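Major capsid protein P2 (Pseudoalteromonas phage pm2, PDB 2VVF) forms the outer protein shell of a membrane-containing marine bacteriophage as a homotrimeric double jelly-roll major capsid protein. Local coordinates at residues G26-S37 with K128-T139. Residues are numbered along the deposited sequence; the frame is centred on the assembly and turned at random.
Sequences GQTYEVIDLRYS and KLSAIAQKSVGT
Gln134 reaches diagonally across the strand pair to Asp33, two residues along from its own partner Val31, on the same face. Gln134 NE2 gives a nearly straight hydrogen bond to the syn lone pair of Asp33 OD2, 3.1 Å away. The acceptor lies in the amide plane, while carboxylate and amide planes stand 54° apart. An extended chain beyond CG (chi2 -177°) carries the amide past Val31 CB. Both polar ends are gripped again: Asp33 OD1 by Ser82 and by Gln209 of the second subunit, Gln134 OE1 by Tyr210 of that subunit.

Residues 31-37 and 128-134 pair antiparallel by backbone bonds. The register slips by one at a classic beta bulge, where Glu30 and Val31 share Gln134 as their partner. Glu30 N binds Gln134 O at 3.0 Å; the bond from Val31 N to the same oxygen is weak. On the face of Tyr29 and Leu34, the buried packing is close: Ala133 CB meets the Tyr29 ring at its edge, 3.8 Å from CE1. Beyond the bulge, Thr28 OG1 donates to Val137 O at 2.7 Å, its chi1 of -67° setting OG1 beside the backbone N.

The Ser37 end is looser. Its two backbone bonds with Lys128 are weak, and the exposed Lys128 side chain runs off from the pair. Arg35 instead bends away from Ser130 into a salt bridge with Asp202 of the second subunit. This bulged antiparallel pair belongs to the N-terminal jelly roll of a double jelly-roll capsid protein, at its trimer interface.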
ATOM      1  N   GLY A  26      23.804 -13.730  17.128  1.00 31.91           N
ATOM      2  CA  GLY A  26      24.687 -13.524  15.987  1.00 31.57           C
ATOM      3  C   GLY A  26      24.050 -12.725  14.855  1.00 35.28           C
ATOM      4  O   GLY A  26      24.678 -11.826  14.295  1.00 34.78           O
ATOM      5  N   GLN A  27      22.812 -13.065  14.506  1.00 31.84           N
ATOM      6  CA  GLN A  27      22.124 -12.394  13.405  1.00 31.48           C
ATOM      7  C   GLN A  27      20.966 -11.503  13.843  1.00 34.11           C
ATOM      8  O   GLN A  27      20.799 -11.214  15.026  1.00 33.62           O
ATOM      9  CB  GLN A  27      21.641 -13.416  12.371  1.00 32.97           C
ATOM     10  CG  GLN A  27      22.628 -14.544  12.106  1.00 52.77           C
ATOM     11  CD  GLN A  27      23.467 -14.304  10.863  1.00 78.91           C
ATOM     12  OE1 GLN A  27      23.907 -13.185  10.602  1.00 76.25           O
ATOM     13  NE2 GLN A  27      23.695 -15.360  10.091  1.00 72.78           N
ATOM     14  N   THR A  28      20.173 -11.070  12.867  1.00 29.73           N
ATOM     15  CA  THR A  28      19.025 -10.207  13.116  1.00 28.93           C
ATOM     16  C   THR A  28      17.722 -10.945  12.824  1.00 32.07           C
ATOM     17  O   THR A  28      17.578 -11.579  11.780  1.00 31.62           O
ATOM     18  CB  THR A  28      19.113  -8.919  12.278  1.00 34.65           C
ATOM     19  OG1 THR A  28      20.210  -8.119  12.739  1.00 33.42           O
ATOM     20  CG2 THR A  28      17.822  -8.123  12.383  1.00 32.61           C
ATOM     21  N   TYR A  29      16.772 -10.853  13.749  1.00 28.06           N
ATOM     22  CA  TYR A  29      15.472 -11.493  13.580  1.00 27.44           C
ATOM     23  C   TYR A  29      14.435 -10.455  13.173  1.00 30.70           C
ATOM     24  O   TYR A  29      14.039  -9.609  13.977  1.00 30.16           O
ATOM     25  CB  TYR A  29      15.035 -12.179  14.878  1.00 28.59           C
ATOM     26  CG  TYR A  29      15.880 -13.372  15.257  1.00 30.25           C
ATOM     27  CD1 TYR A  29      15.572 -14.644  14.791  1.00 32.11           C
ATOM     28  CD2 TYR A  29      16.990 -13.227  16.079  1.00 30.98           C
ATOM     29  CE1 TYR A  29      16.346 -15.737  15.132  1.00 32.79           C
ATOM     30  CE2 TYR A  29      17.768 -14.314  16.430  1.00 31.89           C
ATOM     31  CZ  TYR A  29      17.443 -15.567  15.952  1.00 39.12           C
ATOM     32  OH  TYR A  29      18.215 -16.653  16.295  1.00 40.20           O
ATOM     33  N   GLU A  30      13.998 -10.520  11.922  1.00 26.76           N
ATOM     34  CA  GLU A  30      12.999  -9.588  11.417  1.00 26.32           C
ATOM     35  C   GLU A  30      11.597 -10.054  11.791  1.00 29.70           C
ATOM     36  O   GLU A  30      10.757  -9.257  12.217  1.00 29.16           O
ATOM     37  CB  GLU A  30      13.120  -9.456   9.900  1.00 27.69           C
ATOM     38  CG  GLU A  30      14.536  -9.205   9.415  1.00 36.91           C
ATOM     39  CD  GLU A  30      14.583  -8.739   7.975  1.00 54.64           C
ATOM     40  OE1 GLU A  30      13.609  -8.989   7.236  1.00 49.02           O
ATOM     41  OE2 GLU A  30      15.596  -8.124   7.580  1.00 48.15           O
ATOM     42  N   VAL A  31      11.353 -11.350  11.628  1.00 26.08           N
ATOM     43  CA  VAL A  31      10.060 -11.941  11.953  1.00 25.75           C
ATOM     44  C   VAL A  31      10.228 -13.363  12.472  1.00 29.64           C
ATOM     45  O   VAL A  31      11.104 -14.102  12.021  1.00 29.26           O
ATOM     46  CB  VAL A  31       9.097 -11.921  10.748  1.00 29.40           C
ATOM     47  CG1 VAL A  31       7.708 -12.369  11.172  1.00 28.99           C
ATOM     48  CG2 VAL A  31       9.048 -10.537  10.117  1.00 29.21           C
ATOM     49  N   ILE A  32       9.373 -13.739  13.418  1.00 25.85           N
ATOM     50  CA  ILE A  32       9.386 -15.083  13.979  1.00 25.33           C
ATOM     51  C   ILE A  32       7.977 -15.665  13.889  1.00 28.65           C
ATOM     52  O   ILE A  32       7.049 -15.176  14.535  1.00 28.00           O
ATOM     53  CB  ILE A  32       9.923 -15.098  15.425  1.00 28.31           C
ATOM     54  CG1 ILE A  32      11.447 -14.950  15.424  1.00 28.64           C
ATOM     55  CG2 ILE A  32       9.505 -16.380  16.134  1.00 28.86           C
ATOM     56  CD1 ILE A  32      12.029 -14.582  16.771  1.00 35.02           C
ATOM     57  N   ASP A  33       7.819 -16.688  13.053  1.00 25.01           N
ATOM     58  CA  ASP A  33       6.522 -17.324  12.860  1.00 24.80           C
ATOM     59  C   ASP A  33       6.328 -18.500  13.810  1.00 28.51           C
ATOM     60  O   ASP A  33       7.018 -19.513  13.709  1.00 28.06           O
ATOM     61  CB  ASP A  33       6.355 -17.776  11.406  1.00 26.53           C
ATOM     62  CG  ASP A  33       6.656 -16.667  10.412  1.00 36.36           C
ATOM     63  OD1 ASP A  33       6.181 -15.531  10.622  1.00 37.00           O
ATOM     64  OD2 ASP A  33       7.372 -16.929   9.424  1.00 42.02           O
ATOM     65  N   LEU A  34       5.383 -18.358  14.733  1.00 25.05           N
ATOM     66  CA  LEU A  34       5.106 -19.406  15.705  1.00 24.86           C
ATOM     67  C   LEU A  34       3.856 -20.200  15.346  1.00 29.15           C
ATOM     68  O   LEU A  34       2.746 -19.670  15.358  1.00 28.74           O
ATOM     69  CB  LEU A  34       4.972 -18.818  17.113  1.00 24.85           C
ATOM     70  CG  LEU A  34       4.592 -19.800  18.225  1.00 29.38           C
ATOM     71  CD1 LEU A  34       5.716 -20.793  18.477  1.00 29.35           C
ATOM     72  CD2 LEU A  34       4.229 -19.056  19.502  1.00 31.81           C
ATOM     73  N   ARG A  35       4.048 -21.476  15.031  1.00 25.98           N
ATOM     74  CA  ARG A  35       2.941 -22.358  14.686  1.00 25.84           C
ATOM     75  C   ARG A  35       2.447 -23.055  15.949  1.00 30.29           C
ATOM     76  O   ARG A  35       3.242 -23.539  16.750  1.00 29.97           O
ATOM     77  CB  ARG A  35       3.390 -23.392  13.649  1.00 25.28           C
ATOM     78  CG  ARG A  35       2.270 -24.274  13.121  1.00 31.98           C
ATOM     79  CD  ARG A  35       2.750 -25.150  11.976  1.00 36.07           C
ATOM     80  NE  ARG A  35       2.817 -24.421  10.711  1.00 40.11           N
ATOM     81  CZ  ARG A  35       1.755 -23.982  10.044  1.00 51.92           C
ATOM     82  NH1 ARG A  35       0.536 -24.191  10.520  1.00 38.81           N
ATOM     83  NH2 ARG A  35       1.911 -23.332   8.901  1.00 38.49           N
ATOM     84  N   TYR A  36       1.132 -23.084  16.134  1.00 27.29           N
ATOM     85  CA  TYR A  36       0.544 -23.699  17.318  1.00 27.18           C
ATOM     86  C   TYR A  36      -0.645 -24.586  16.975  1.00 31.46           C
ATOM     87  O   TYR A  36      -1.364 -24.341  16.005  1.00 31.11           O
ATOM     88  CB  TYR A  36       0.108 -22.623  18.313  1.00 28.40           C
ATOM     89  CG  TYR A  36      -0.972 -21.706  17.778  1.00 30.20           C
ATOM     90  CD1 TYR A  36      -0.648 -20.511  17.144  1.00 32.09           C
ATOM     91  CD2 TYR A  36      -2.316 -22.047  17.884  1.00 30.91           C
ATOM     92  CE1 TYR A  36      -1.632 -19.677  16.640  1.00 32.73           C
ATOM     93  CE2 TYR A  36      -3.307 -21.220  17.380  1.00 31.77           C
ATOM     94  CZ  TYR A  36      -2.961 -20.036  16.761  1.00 38.74           C
ATOM     95  OH  TYR A  36      -3.945 -19.213  16.263  1.00 39.02           O
ATOM     96  N   SER A  37      -0.852 -25.609  17.794  1.00 28.29           N
ATOM     97  CA  SER A  37      -1.963 -26.536  17.621  1.00 28.19           C
ATOM     98  C   SER A  37      -2.157 -27.310  18.922  1.00 32.34           C
ATOM     99  O   SER A  37      -1.205 -27.520  19.673  1.00 31.94           O
ATOM    100  CB  SER A  37      -1.696 -27.492  16.455  1.00 31.76           C
ATOM    101  OG  SER A  37      -0.945 -28.619  16.873  1.00 41.24           O
ATOM    102  N   LYS A 128       1.259 -28.187  20.730  1.00 34.24           N
ATOM    103  CA  LYS A 128       2.285 -28.487  19.738  1.00 33.58           C
ATOM    104  C   LYS A 128       2.757 -27.149  19.182  1.00 36.16           C
ATOM    105  O   LYS A 128       1.980 -26.418  18.570  1.00 35.82           O
ATOM    106  CB  LYS A 128       1.709 -29.346  18.608  1.00 36.18           C
ATOM    107  CG  LYS A 128       2.059 -30.822  18.702  1.00 50.56           C
ATOM    108  CD  LYS A 128       1.006 -31.682  18.022  1.00 60.21           C
ATOM    109  CE  LYS A 128       0.949 -33.073  18.632  1.00 70.19           C
ATOM    110  NZ  LYS A 128       0.312 -34.056  17.713  1.00 78.95           N
ATOM    111  N   LEU A 129       4.015 -26.808  19.431  1.00 31.74           N
ATOM    112  CA  LEU A 129       4.546 -25.529  18.978  1.00 30.93           C
ATOM    113  C   LEU A 129       5.897 -25.631  18.283  1.00 33.31           C
ATOM    114  O   LEU A 129       6.806 -26.315  18.754  1.00 32.71           O
ATOM    115  CB  LEU A 129       4.632 -24.540  20.142  1.00 30.96           C
ATOM    116  CG  LEU A 129       3.374 -24.369  20.994  1.00 35.60           C
ATOM    117  CD1 LEU A 129       3.737 -24.290  22.469  1.00 35.81           C
ATOM    118  CD2 LEU A 129       2.601 -23.134  20.561  1.00 37.90           C
ATOM    119  N   SER A 130       6.018 -24.923  17.166  1.00 28.91           N
ATOM    120  CA  SER A 130       7.255 -24.878  16.397  1.00 28.20           C
ATOM    121  C   SER A 130       7.455 -23.443  15.926  1.00 30.92           C
ATOM    122  O   SER A 130       6.502 -22.663  15.876  1.00 30.48           O
ATOM    123  CB  SER A 130       7.182 -25.823  15.196  1.00 31.31           C
ATOM    124  OG  SER A 130       6.026 -25.566  14.418  1.00 39.63           O
ATOM    125  N   ALA A 131       8.690 -23.089  15.593  1.00 26.47           N
ATOM    126  CA  ALA A 131       8.981 -21.731  15.160  1.00 25.75           C
ATOM    127  C   ALA A 131       9.902 -21.656  13.950  1.00 28.50           C
ATOM    128  O   ALA A 131      10.803 -22.480  13.781  1.00 27.80           O
ATOM    129  CB  ALA A 131       9.552 -20.917  16.314  1.00 26.44           C
ATOM    130  N   ILE A 132       9.668 -20.646  13.119  1.00 24.34           N
ATOM    131  CA  ILE A 132      10.476 -20.399  11.934  1.00 23.84           C
ATOM    132  C   ILE A 132      10.991 -18.969  12.028  1.00 27.14           C
ATOM    133  O   ILE A 132      10.270 -18.072  12.463  1.00 26.60           O
ATOM    134  CB  ILE A 132       9.663 -20.615  10.642  1.00 26.96           C
ATOM    135  CG1 ILE A 132       9.529 -22.109  10.335  1.00 27.31           C
ATOM    136  CG2 ILE A 132      10.312 -19.880   9.473  1.00 27.53           C
ATOM    137  CD1 ILE A 132       8.551 -22.419   9.220  1.00 33.33           C
ATOM    138  N   ALA A 133      12.244 -18.757  11.642  1.00 23.45           N
ATOM    139  CA  ALA A 133      12.834 -17.428  11.723  1.00 23.08           C
ATOM    140  C   ALA A 133      13.211 -16.827  10.374  1.00 27.11           C
ATOM    141  O   ALA A 133      13.875 -17.463   9.554  1.00 26.55           O
ATOM    142  CB  ALA A 133      14.037 -17.436  12.653  1.00 23.75           C
ATOM    143  N   GLN A 134      12.793 -15.583  10.163  1.00 23.82           N
ATOM    144  CA  GLN A 134      13.150 -14.840   8.962  1.00 23.68           C
ATOM    145  C   GLN A 134      14.249 -13.888   9.417  1.00 28.34           C
ATOM    146  O   GLN A 134      13.975 -12.862  10.044  1.00 28.08           O
ATOM    147  CB  GLN A 134      11.950 -14.047   8.438  1.00 24.81           C
ATOM    148  CG  GLN A 134      10.713 -14.886   8.177  1.00 32.47           C
ATOM    149  CD  GLN A 134       9.586 -14.073   7.583  1.00 43.78           C
ATOM    150  OE1 GLN A 134       9.819 -13.114   6.850  1.00 37.92           O
ATOM    151  NE2 GLN A 134       8.353 -14.446   7.904  1.00 33.87           N
ATOM    152  N   LYS A 135      15.496 -14.268   9.170  1.00 25.32           N
ATOM    153  CA  LYS A 135      16.629 -13.483   9.634  1.00 25.25           C
ATOM    154  C   LYS A 135      17.377 -12.719   8.550  1.00 29.91           C
ATOM    155  O   LYS A 135      17.166 -12.926   7.355  1.00 29.48           O
ATOM    156  CB  LYS A 135      17.602 -14.365  10.419  1.00 27.48           C
ATOM    157  CG  LYS A 135      16.942 -15.506  11.178  1.00 37.63           C
ATOM    158  CD  LYS A 135      17.965 -16.542  11.616  1.00 45.54           C
ATOM    159  CE  LYS A 135      19.182 -15.881  12.241  1.00 53.81           C
ATOM    160  NZ  LYS A 135      20.206 -16.878  12.661  1.00 61.54           N
ATOM    161  N   SER A 136      18.264 -11.837   8.996  1.00 27.01           N
ATOM    162  CA  SER A 136      19.095 -11.036   8.112  1.00 27.05           C
ATOM    163  C   SER A 136      20.420 -10.787   8.826  1.00 31.58           C
ATOM    164  O   SER A 136      20.603 -11.221   9.964  1.00 31.08           O
ATOM    165  CB  SER A 136      18.405  -9.709   7.779  1.00 30.59           C
ATOM    166  OG  SER A 136      18.356  -8.851   8.907  1.00 39.40           O
ATOM    167  N   VAL A 137      21.341 -10.094   8.164  1.00 28.79           N
ATOM    168  CA  VAL A 137      22.647  -9.813   8.749  1.00 28.96           C
ATOM    169  C   VAL A 137      22.559  -9.255  10.170  1.00 33.66           C
ATOM    170  O   VAL A 137      21.651  -8.487  10.495  1.00 33.51           O
ATOM    171  CB  VAL A 137      23.520  -8.939   7.829  1.00 32.88           C
ATOM    172  CG1 VAL A 137      23.184  -7.472   8.012  1.00 32.62           C
ATOM    173  CG2 VAL A 137      24.996  -9.196   8.096  1.00 32.67           C
ATOM    174  N   GLY A 138      23.506  -9.657  11.011  1.00 30.39           N
ATOM    175  CA  GLY A 138      23.535  -9.246  12.410  1.00 30.24           C
ATOM    176  C   GLY A 138      23.669  -7.744  12.642  1.00 34.22           C
ATOM    177  O   GLY A 138      24.402  -7.051  11.936  1.00 33.78           O
ATOM    178  N   THR A 139      22.966  -7.262  13.662  1.00 30.91           N
ATOM    179  CA  THR A 139      22.999  -5.860  14.066  1.00 30.63           C
ATOM    180  C   THR A 139      22.766  -5.823  15.571  1.00 34.60           C
ATOM    181  O   THR A 139      22.269  -6.792  16.147  1.00 34.39           O
ATOM    182  CB  THR A 139      21.919  -5.029  13.339  1.00 38.05           C
ATOM    183  OG1 THR A 139      20.617  -5.426  13.791  1.00 37.59           O
ATOM    184  CG2 THR A 139      22.012  -5.219  11.836  1.00 36.07           C
TER